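PDB 3M4X: NOL1/NOP2/sun family protein from Enterococcus faecium, which probably transfers a methyl group from S-adenosylmethionine to a cytosine of ribosomal RNA, with a C-terminal PUA-like domain likely to help bind the RNA. Local coordinates for residues Y386-A391 and V435-Q440; K393-I398 and L427-K432; P399-T404 and E415-D420. All coordinates share one frame; numbering follows the deposited sequence.

Following the chain from the N terminus, the N-terminal and methyltransferase parts come first, and all three contacts lie in the C-terminal region. Contact 1 closes the longest loop, bringing helix 386-390 back against strand 433-441. Within that loop, contact 2 joins the loop 393-398 to strand 426-430, and within contact 2's loop, contact 3 joins strand 400-403 to strand 417-418 around helix 405-413. The three loops are therefore concentric and none cross. All reach one mixed sheet: contact 3 links its two outermost strands, while contacts 1 and 2 lay the preceding helix and loop against strands 433-441 and 426-430, which are neighbours in it.

Contact 1: Y386-A391 and V435-Q440; sequences YALALA and VGFGKQ
Y386 approaches V435 from the start of helix 386-390 with its CG anti to the backbone N (chi1 -172°). Although its CB points away from the strand, the ring swings back, and V435 O lies near the ring plane, at the edge, 3.6 Å from Y386 CE1. L388 also holds its CG anti to its own N, and this branch carbon meets the edge of the F437 ring at CE1. The helix and strand segments cross with an angle of 122° between their directions and axes 6.8 Å apart at closest approach; the contact is concentrated on 386-390 and 435-437. A389 is central. Its CB faces the strand and rests on G436 CA at 3.5 Å, while F437 CD1 lies 3.7 Å from the same methyl. F437 CE1 comes to 3.7 Å from A389 N, so two neighbouring ring carbons touch both the methyl and the backbone N of A389. L390 adds a second methyl: CD1 lies over one face of the Y386 ring, offset toward the rim, and also touches V435 C at 3.9 Å. G436 has a positive phi of 146°, a conformation in which a beta carbon would run into V435 O. Beyond the two segments, F437 meets the ring of F337, and Y386 that of F449. The chemistry is thus almost wholly apolar, a methyl-and-ring fit between the helix and the sheet of the PUA-like domain, and two of the polar atoms, Y386 OH and V435 O, are both hydrogen-bonded by Q83 NE2, tying the joint to the N-terminal part of the chain.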
loop_
_atom_site.group_PDB
_atom_site.type_symbol
_atom_site.label_atom_id
_atom_site.label_comp_id
_atom_site.label_asym_id
_atom_site.label_seq_id
_atom_site.Cartn_x
_atom_site.Cartn_y
_atom_site.Cartn_z
ATOM N N TYR A 386 16.401 -7.049 7.829
ATOM C CA TYR A 386 15.140 -7.740 7.649
ATOM C C TYR A 386 14.543 -7.354 6.302
ATOM O O TYR A 386 14.053 -8.207 5.563
ATOM C CB TYR A 386 14.215 -7.331 8.785
ATOM C CG TYR A 386 12.904 -8.090 8.888
ATOM C CD1 TYR A 386 12.886 -9.466 9.051
ATOM C CD2 TYR A 386 11.692 -7.420 8.887
ATOM C CE1 TYR A 386 11.700 -10.158 9.173
ATOM C CE2 TYR A 386 10.497 -8.105 9.017
ATOM C CZ TYR A 386 10.508 -9.475 9.158
ATOM O OH TYR A 386 9.325 -10.172 9.285
ATOM N N ALA A 387 14.608 -6.071 5.967
ATOM C CA ALA A 387 14.042 -5.586 4.711
ATOM C C ALA A 387 14.647 -6.318 3.520
ATOM O O ALA A 387 13.932 -6.737 2.601
ATOM C CB ALA A 387 14.230 -4.067 4.574
ATOM N N LEU A 388 15.972 -6.457 3.527
ATOM C CA LEU A 388 16.684 -7.084 2.423
ATOM C C LEU A 388 16.268 -8.551 2.294
ATOM O O LEU A 388 15.952 -9.031 1.198
ATOM C CB LEU A 388 18.204 -6.953 2.629
ATOM C CG LEU A 388 19.105 -7.682 1.629
ATOM C CD1 LEU A 388 18.739 -7.338 0.209
ATOM C CD2 LEU A 388 20.564 -7.365 1.889
ATOM N N ALA A 389 16.254 -9.258 3.419
ATOM C CA ALA A 389 15.742 -10.624 3.447
ATOM C C ALA A 389 14.380 -10.736 2.758
ATOM O O ALA A 389 14.188 -11.583 1.886
ATOM C CB ALA A 389 15.655 -11.144 4.889
ATOM N N LEU A 390 13.448 -9.873 3.150
ATOM C CA LEU A 390 12.071 -9.915 2.644
ATOM C C LEU A 390 11.871 -9.339 1.234
ATOM O O LEU A 390 10.789 -9.463 0.666
ATOM C CB LEU A 390 11.116 -9.239 3.632
ATOM C CG LEU A 390 10.567 -10.218 4.684
ATOM C CD1 LEU A 390 11.690 -10.872 5.489
ATOM C CD2 LEU A 390 9.574 -9.543 5.608
ATOM N N ALA A 391 12.919 -8.740 0.665
ATOM C CA ALA A 391 12.888 -8.276 -0.733
ATOM C C ALA A 391 13.633 -9.220 -1.665
ATOM O O ALA A 391 13.836 -8.912 -2.841
ATOM C CB ALA A 391 13.473 -6.881 -0.844
ATOM N N VAL A 435 12.135 -15.775 5.239
ATOM C CA VAL A 435 11.515 -15.228 6.436
ATOM C C VAL A 435 12.396 -14.265 7.210
ATOM O O VAL A 435 11.938 -13.653 8.174
ATOM C CB VAL A 435 11.008 -16.339 7.365
ATOM C CG1 VAL A 435 10.045 -17.227 6.608
ATOM C CG2 VAL A 435 12.172 -17.168 7.911
ATOM N N GLY A 436 13.654 -14.114 6.789
ATOM C CA GLY A 436 14.589 -13.273 7.520
ATOM C C GLY A 436 16.031 -13.766 7.505
ATOM O O GLY A 436 16.319 -14.835 6.974
ATOM N N PHE A 437 16.940 -12.981 8.087
ATOM C CA PHE A 437 18.333 -13.400 8.221
ATOM C C PHE A 437 18.622 -14.123 9.536
ATOM O O PHE A 437 18.128 -13.740 10.595
ATOM C CB PHE A 437 19.287 -12.204 8.106
ATOM C CG PHE A 437 19.651 -11.854 6.696
ATOM C CD1 PHE A 437 19.135 -10.718 6.096
ATOM C CD2 PHE A 437 20.515 -12.666 5.969
ATOM C CE1 PHE A 437 19.470 -10.395 4.792
ATOM C CE2 PHE A 437 20.850 -12.356 4.672
ATOM C CZ PHE A 437 20.328 -11.218 4.078
ATOM N N GLY A 438 19.435 -15.169 9.448
ATOM C CA GLY A 438 20.104 -15.715 10.611
ATOM C C GLY A 438 21.600 -15.580 10.396
ATOM O O GLY A 438 22.048 -15.256 9.296
ATOM N N LYS A 439 22.384 -15.815 11.440
ATOM C CA LYS A 439 23.823 -15.859 11.267
ATOM C C LYS A 439 24.380 -17.141 11.885
ATOM O O LYS A 439 24.496 -17.271 13.103
ATOM C CB LYS A 439 24.502 -14.609 11.841
ATOM C CG LYS A 439 25.958 -14.461 11.380
ATOM C CD LYS A 439 26.723 -13.464 12.224
ATOM C CE LYS A 439 28.128 -13.302 11.711
ATOM N NZ LYS A 439 28.916 -12.380 12.563
ATOM N N GLN A 440 24.714 -18.091 11.026
ATOM C CA GLN A 440 25.171 -19.385 11.480
ATOM C C GLN A 440 26.625 -19.331 11.962
ATOM O O GLN A 440 27.559 -19.190 11.170
ATOM C CB GLN A 440 25.007 -20.410 10.372
ATOM C CG GLN A 440 25.427 -21.818 10.769
ATOM C CD GLN A 440 25.471 -22.725 9.577
ATOM O OE1 GLN A 440 25.926 -22.320 8.501
ATOM N NE2 GLN A 440 24.995 -23.954 9.741
#

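Contact 2: K393-I398 and L427-K432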
loop_
_atom_site.group_PDB
_atom_site.type_symbol
_atom_site.label_atom_id
_atom_site.label_comp_id
_atom_site.label_asym_id
_atom_site.label_seq_id
_atom_site.Cartn_x
_atom_site.Cartn_y
_atom_site.Cartn_z
ATOM N N LYS A 393 14.198 -11.983 -4.226
ATOM C CA LYS A 393 13.349 -12.621 -5.221
ATOM C C LYS A 393 13.957 -13.904 -5.791
ATOM O O LYS A 393 13.247 -14.788 -6.239
ATOM C CB LYS A 393 12.995 -11.635 -6.345
ATOM C CG LYS A 393 13.822 -10.353 -6.350
ATOM C CD LYS A 393 12.997 -9.164 -6.831
ATOM C CE LYS A 393 13.867 -7.925 -7.033
ATOM N NZ LYS A 393 13.077 -6.772 -7.559
ATOM N N LYS A 394 15.274 -13.997 -5.760
ATOM C CA LYS A 394 15.996 -15.053 -6.447
ATOM C C LYS A 394 16.746 -15.873 -5.407
ATOM O O LYS A 394 17.828 -15.514 -4.953
ATOM C CB LYS A 394 16.966 -14.451 -7.470
ATOM C CG LYS A 394 18.005 -13.481 -6.864
ATOM C CD LYS A 394 17.364 -12.234 -6.239
ATOM C CE LYS A 394 18.167 -11.729 -5.042
ATOM N NZ LYS A 394 17.575 -10.496 -4.426
ATOM N N ILE A 395 16.145 -16.974 -5.013
ATOM C CA ILE A 395 16.663 -17.741 -3.895
ATOM C C ILE A 395 17.813 -18.687 -4.298
ATOM O O ILE A 395 18.599 -19.121 -3.462
ATOM C CB ILE A 395 15.492 -18.457 -3.192
ATOM C CG1 ILE A 395 15.115 -17.699 -1.920
ATOM C CG2 ILE A 395 15.800 -19.900 -2.919
ATOM C CD1 ILE A 395 13.967 -18.332 -1.177
ATOM N N GLU A 396 17.924 -18.969 -5.589
ATOM C CA GLU A 396 18.994 -19.829 -6.095
ATOM C C GLU A 396 20.367 -19.170 -5.988
ATOM O O GLU A 396 21.387 -19.851 -6.007
ATOM C CB GLU A 396 18.738 -20.233 -7.553
ATOM C CG GLU A 396 18.517 -19.063 -8.508
ATOM C CD GLU A 396 17.037 -18.726 -8.687
ATOM O OE1 GLU A 396 16.307 -18.573 -7.674
ATOM O OE2 GLU A 396 16.601 -18.619 -9.851
ATOM N N ASN A 397 20.373 -17.849 -5.848
ATOM C CA ASN A 397 21.573 -17.051 -6.025
ATOM C C ASN A 397 22.312 -16.714 -4.742
ATOM O O ASN A 397 23.440 -16.241 -4.792
ATOM C CB ASN A 397 21.207 -15.739 -6.735
ATOM C CG ASN A 397 20.772 -15.951 -8.174
ATOM O OD1 ASN A 397 21.202 -16.897 -8.836
ATOM N ND2 ASN A 397 19.928 -15.057 -8.672
ATOM N N ILE A 398 21.666 -16.906 -3.597
ATOM C CA ILE A 398 22.237 -16.478 -2.322
ATOM C C ILE A 398 22.328 -17.632 -1.330
ATOM O O ILE A 398 21.630 -18.627 -1.484
ATOM C CB ILE A 398 21.381 -15.384 -1.674
ATOM C CG1 ILE A 398 20.007 -15.954 -1.338
ATOM C CG2 ILE A 398 21.257 -14.162 -2.598
ATOM C CD1 ILE A 398 19.059 -14.919 -0.895
ATOM N N LEU A 427 20.131 -16.490 4.621
ATOM C CA LEU A 427 18.707 -16.225 4.469
ATOM C C LEU A 427 17.947 -17.458 4.939
ATOM O O LEU A 427 18.082 -18.527 4.357
ATOM C CB LEU A 427 18.362 -15.952 2.997
ATOM C CG LEU A 427 16.893 -15.602 2.711
ATOM C CD1 LEU A 427 16.535 -14.237 3.305
ATOM C CD2 LEU A 427 16.557 -15.661 1.218
ATOM N N LEU A 428 17.155 -17.313 5.992
ATOM C CA LEU A 428 16.285 -18.405 6.432
ATOM C C LEU A 428 15.105 -18.546 5.477
ATOM O O LEU A 428 14.438 -17.567 5.162
ATOM C CB LEU A 428 15.802 -18.166 7.865
ATOM C CG LEU A 428 16.953 -17.845 8.823
ATOM C CD1 LEU A 428 16.504 -17.873 10.273
ATOM C CD2 LEU A 428 18.112 -18.798 8.625
ATOM N N VAL A 429 14.868 -19.761 4.991
ATOM C CA VAL A 429 13.814 -20.000 4.010
ATOM C C VAL A 429 12.904 -21.145 4.452
ATOM O O VAL A 429 13.372 -22.258 4.698
ATOM C CB VAL A 429 14.387 -20.299 2.602
ATOM C CG1 VAL A 429 13.276 -20.636 1.625
ATOM C CG2 VAL A 429 15.201 -19.118 2.082
ATOM N N LEU A 430 11.607 -20.859 4.556
ATOM C CA LEU A 430 10.600 -21.863 4.896
ATOM C C LEU A 430 9.928 -22.328 3.612
ATOM O O LEU A 430 9.146 -21.596 3.002
ATOM C CB LEU A 430 9.562 -21.272 5.858
ATOM C CG LEU A 430 8.429 -22.122 6.437
ATOM C CD1 LEU A 430 8.948 -23.362 7.157
ATOM C CD2 LEU A 430 7.614 -21.261 7.392
ATOM N N ASP A 431 10.235 -23.552 3.208
ATOM C CA ASP A 431 9.793 -24.087 1.923
ATOM C C ASP A 431 10.381 -23.212 0.829
ATOM O O ASP A 431 11.518 -23.439 0.396
ATOM C CB ASP A 431 8.263 -24.164 1.836
ATOM C CG ASP A 431 7.779 -24.940 0.609
ATOM O OD1 ASP A 431 8.529 -25.062 -0.387
ATOM O OD2 ASP A 431 6.638 -25.442 0.640
ATOM N N LYS A 432 9.631 -22.194 0.402
ATOM C CA LYS A 432 10.147 -21.239 -0.578
ATOM C C LYS A 432 10.058 -19.796 -0.081
ATOM O O LYS A 432 10.347 -18.846 -0.818
ATOM C CB LYS A 432 9.413 -21.395 -1.911
ATOM C CG LYS A 432 9.821 -22.625 -2.715
ATOM C CD LYS A 432 9.127 -22.626 -4.067
ATOM C CE LYS A 432 9.333 -23.955 -4.777
ATOM N NZ LYS A 432 8.614 -24.013 -6.080
#
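I395 reaches from the loop 393-398 into the side of strand 426-430 that carries L427 and V429. Its CB is directed at the strand. The next atom, CG1, passes L427 at about a right angle, 4.0 Å from CD2. With chi2 at 180°, CD1 extends straight away from CA and meets V429 tip to tip, 3.6 Å from CG2 and 3.7 Å from CG1. This same I395 methyl also lies 3.7 Å from K432 O, just past the end of the strand. L427 CD2 serves two partners, because I398 comes to it as well: I398 CD1 sits 3.4 Å away, tighter than a usual van der Waals contact. The same I398 CD1 lies 4.1 Å from L427 CB, the two side chains crossing obliquely. The result is a small hydrophobic cluster between loop and sheet. Strand 426-430 runs between strands 400-403 and 433-441; P434 at the start of the latter touches both I395 and L427. L428 and L430, the alternate residues, face helix 405-413 through Y411 and W408, whereas D431 and K432 beyond the strand touch M52 of helix 49-56.

Contact 3: P399-T404 and E415-D420; sequences PCLPIT and ETFQRD
L401 and R419 meet between the two edge strands of the PUA-like sheet. Strands 400-403 and 417-418 are its outermost strands, yet they are brought near each other, consistent with the curled, barrel-like sheet of PUA domains. The nearest CA atoms, those of L401 and R419, are 8.8 Å apart, so side chains span the gap. L401 lays CD1 over one face of the R419 guanidinium, 3.4 Å from NH2, while CD2 packs on the aliphatic part of the arginine, 3.7 Å from CG. The R419 chain bends at chi2 (75°), turning CD, and again at chi3, turning NE. P402 contributes its carbonyl: R419 NH2 donates to P402 O at 2.8 Å, with an N-H...O angle of 146°. The donor lies in the carbonyl plane, and the oxygen lies close to the guanidinium plane. Water 1 gives P402 O a second hydrogen and accepts one from R419 NE at 2.7 Å, so the arginine grips this backbone oxygen both directly and through solvent. I403 follows with its CA at the guanidinium edge and its CG2 3.6 Å from F417 CZ, the two side chains crossing at about a right angle. T404, following the strand, is the N-cap of helix 405-413; its side chain caps a backbone N of the helix start, and its own N is bonded to E407 OE1. The other carboxylate oxygen of E407 forms a salt bridge with R419 NH1, which would probably help hold the guanidinium in place and offset its charge. NH1 also lies in plane at the edge of the F417 ring and makes a weak hydrogen bond to Q418 O, at 3.0 Å.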
loop_
_atom_site.group_PDB
_atom_site.type_symbol
_atom_site.label_atom_id
_atom_site.label_comp_id
_atom_site.label_asym_id
_atom_site.label_seq_id
_atom_site.Cartn_x
_atom_site.Cartn_y
_atom_site.Cartn_z
ATOM N N PRO A 399 23.193 -17.493 -0.306
ATOM C CA PRO A 399 23.326 -18.501 0.755
ATOM C C PRO A 399 22.036 -18.616 1.565
ATOM O O PRO A 399 21.570 -17.644 2.178
ATOM C CB PRO A 399 24.469 -17.957 1.630
ATOM C CG PRO A 399 25.230 -17.050 0.736
ATOM C CD PRO A 399 24.168 -16.403 -0.143
ATOM N N CYS A 400 21.459 -19.808 1.538
ATOM C CA CYS A 400 20.185 -20.071 2.179
ATOM C C CYS A 400 20.311 -21.165 3.215
ATOM O O CYS A 400 21.080 -22.107 3.050
ATOM C CB CYS A 400 19.168 -20.521 1.130
ATOM S SG CYS A 400 18.642 -19.223 0.041
ATOM N N LEU A 401 19.520 -21.058 4.268
ATOM C CA LEU A 401 19.441 -22.114 5.265
ATOM C C LEU A 401 17.959 -22.460 5.421
ATOM O O LEU A 401 17.211 -21.760 6.096
ATOM C CB LEU A 401 20.090 -21.623 6.568
ATOM C CG LEU A 401 19.989 -22.251 7.965
ATOM C CD1 LEU A 401 19.015 -23.418 8.080
ATOM C CD2 LEU A 401 21.364 -22.625 8.455
ATOM N N PRO A 402 17.523 -23.525 4.744
ATOM C CA PRO A 402 16.145 -23.999 4.862
ATOM C C PRO A 402 15.798 -24.349 6.312
ATOM O O PRO A 402 16.615 -24.959 7.002
ATOM C CB PRO A 402 16.145 -25.277 4.012
ATOM C CG PRO A 402 17.300 -25.118 3.062
ATOM C CD PRO A 402 18.335 -24.379 3.857
ATOM N N ILE A 403 14.610 -23.963 6.763
ATOM C CA ILE A 403 14.172 -24.238 8.125
ATOM C C ILE A 403 12.805 -24.914 8.110
ATOM O O ILE A 403 12.140 -24.956 7.066
ATOM C CB ILE A 403 14.075 -22.959 8.950
ATOM C CG1 ILE A 403 12.978 -22.063 8.389
ATOM C CG2 ILE A 403 15.423 -22.232 8.947
ATOM C CD1 ILE A 403 12.668 -20.858 9.239
ATOM N N THR A 404 12.410 -25.454 9.266
ATOM C CA THR A 404 11.130 -26.136 9.458
ATOM C C THR A 404 10.172 -25.130 10.085
ATOM O O THR A 404 10.589 -24.036 10.447
ATOM C CB THR A 404 11.281 -27.359 10.417
ATOM O OG1 THR A 404 11.680 -26.899 11.714
ATOM C CG2 THR A 404 12.341 -28.335 9.905
ATOM N N GLU A 415 14.420 -16.837 19.394
ATOM C CA GLU A 415 15.353 -17.828 19.903
ATOM C C GLU A 415 16.296 -18.379 18.839
ATOM O O GLU A 415 15.954 -18.469 17.655
ATOM C CB GLU A 415 14.595 -18.967 20.578
ATOM C CG GLU A 415 13.912 -18.540 21.873
ATOM C CD GLU A 415 12.948 -19.583 22.393
ATOM O OE1 GLU A 415 12.273 -20.227 21.560
ATOM O OE2 GLU A 415 12.859 -19.754 23.632
ATOM N N THR A 416 17.494 -18.737 19.278
ATOM C CA THR A 416 18.442 -19.416 18.420
ATOM C C THR A 416 17.924 -20.829 18.198
ATOM O O THR A 416 17.136 -21.329 18.990
ATOM C CB THR A 416 19.832 -19.481 19.079
ATOM O OG1 THR A 416 19.864 -20.541 20.042
ATOM C CG2 THR A 416 20.160 -18.171 19.779
ATOM N N PHE A 417 18.325 -21.448 17.094
ATOM C CA PHE A 417 18.132 -22.882 16.905
ATOM C C PHE A 417 19.439 -23.472 16.381
ATOM O O PHE A 417 20.390 -22.735 16.095
ATOM C CB PHE A 417 16.944 -23.195 15.985
ATOM C CG PHE A 417 17.087 -22.656 14.581
ATOM C CD1 PHE A 417 17.510 -23.475 13.549
ATOM C CD2 PHE A 417 16.766 -21.335 14.292
ATOM C CE1 PHE A 417 17.636 -22.985 12.260
ATOM C CE2 PHE A 417 16.885 -20.842 13.004
ATOM C CZ PHE A 417 17.327 -21.667 11.988
ATOM N N GLN A 418 19.501 -24.788 16.262
ATOM C CA GLN A 418 20.773 -25.440 15.966
ATOM C C GLN A 418 20.842 -25.964 14.537
ATOM O O GLN A 418 19.908 -26.597 14.049
ATOM C CB GLN A 418 21.025 -26.579 16.962
ATOM C CG GLN A 418 22.294 -27.379 16.693
ATOM C CD GLN A 418 22.190 -28.818 17.175
ATOM O OE1 GLN A 418 23.193 -29.533 17.267
ATOM N NE2 GLN A 418 20.968 -29.250 17.482
ATOM N N ARG A 419 21.955 -25.692 13.864
ATOM C CA ARG A 419 22.195 -26.243 12.537
ATOM C C ARG A 419 23.699 -26.374 12.275
ATOM O O ARG A 419 24.442 -25.385 12.292
ATOM C CB ARG A 419 21.532 -25.387 11.441
ATOM C CG ARG A 419 21.691 -25.988 10.043
ATOM C CD ARG A 419 20.768 -27.186 9.832
ATOM N NE ARG A 419 19.469 -26.748 9.317
ATOM C CZ ARG A 419 18.418 -26.429 10.067
ATOM N NH1 ARG A 419 18.487 -26.513 11.388
ATOM N NH2 ARG A 419 17.289 -26.035 9.494
ATOM N N ASP A 420 24.143 -27.597 12.034
ATOM C CA ASP A 420 25.559 -27.846 11.823
ATOM C C ASP A 420 26.131 -26.973 10.714
ATOM O O ASP A 420 25.568 -26.900 9.617
ATOM C CB ASP A 420 25.789 -29.315 11.493
ATOM C CG ASP A 420 25.687 -30.203 12.713
ATOM O OD1 ASP A 420 25.321 -29.690 13.794
ATOM O OD2 ASP A 420 25.983 -31.413 12.584
HETATM O O HOH W 1 18.960 -26.399 6.649
#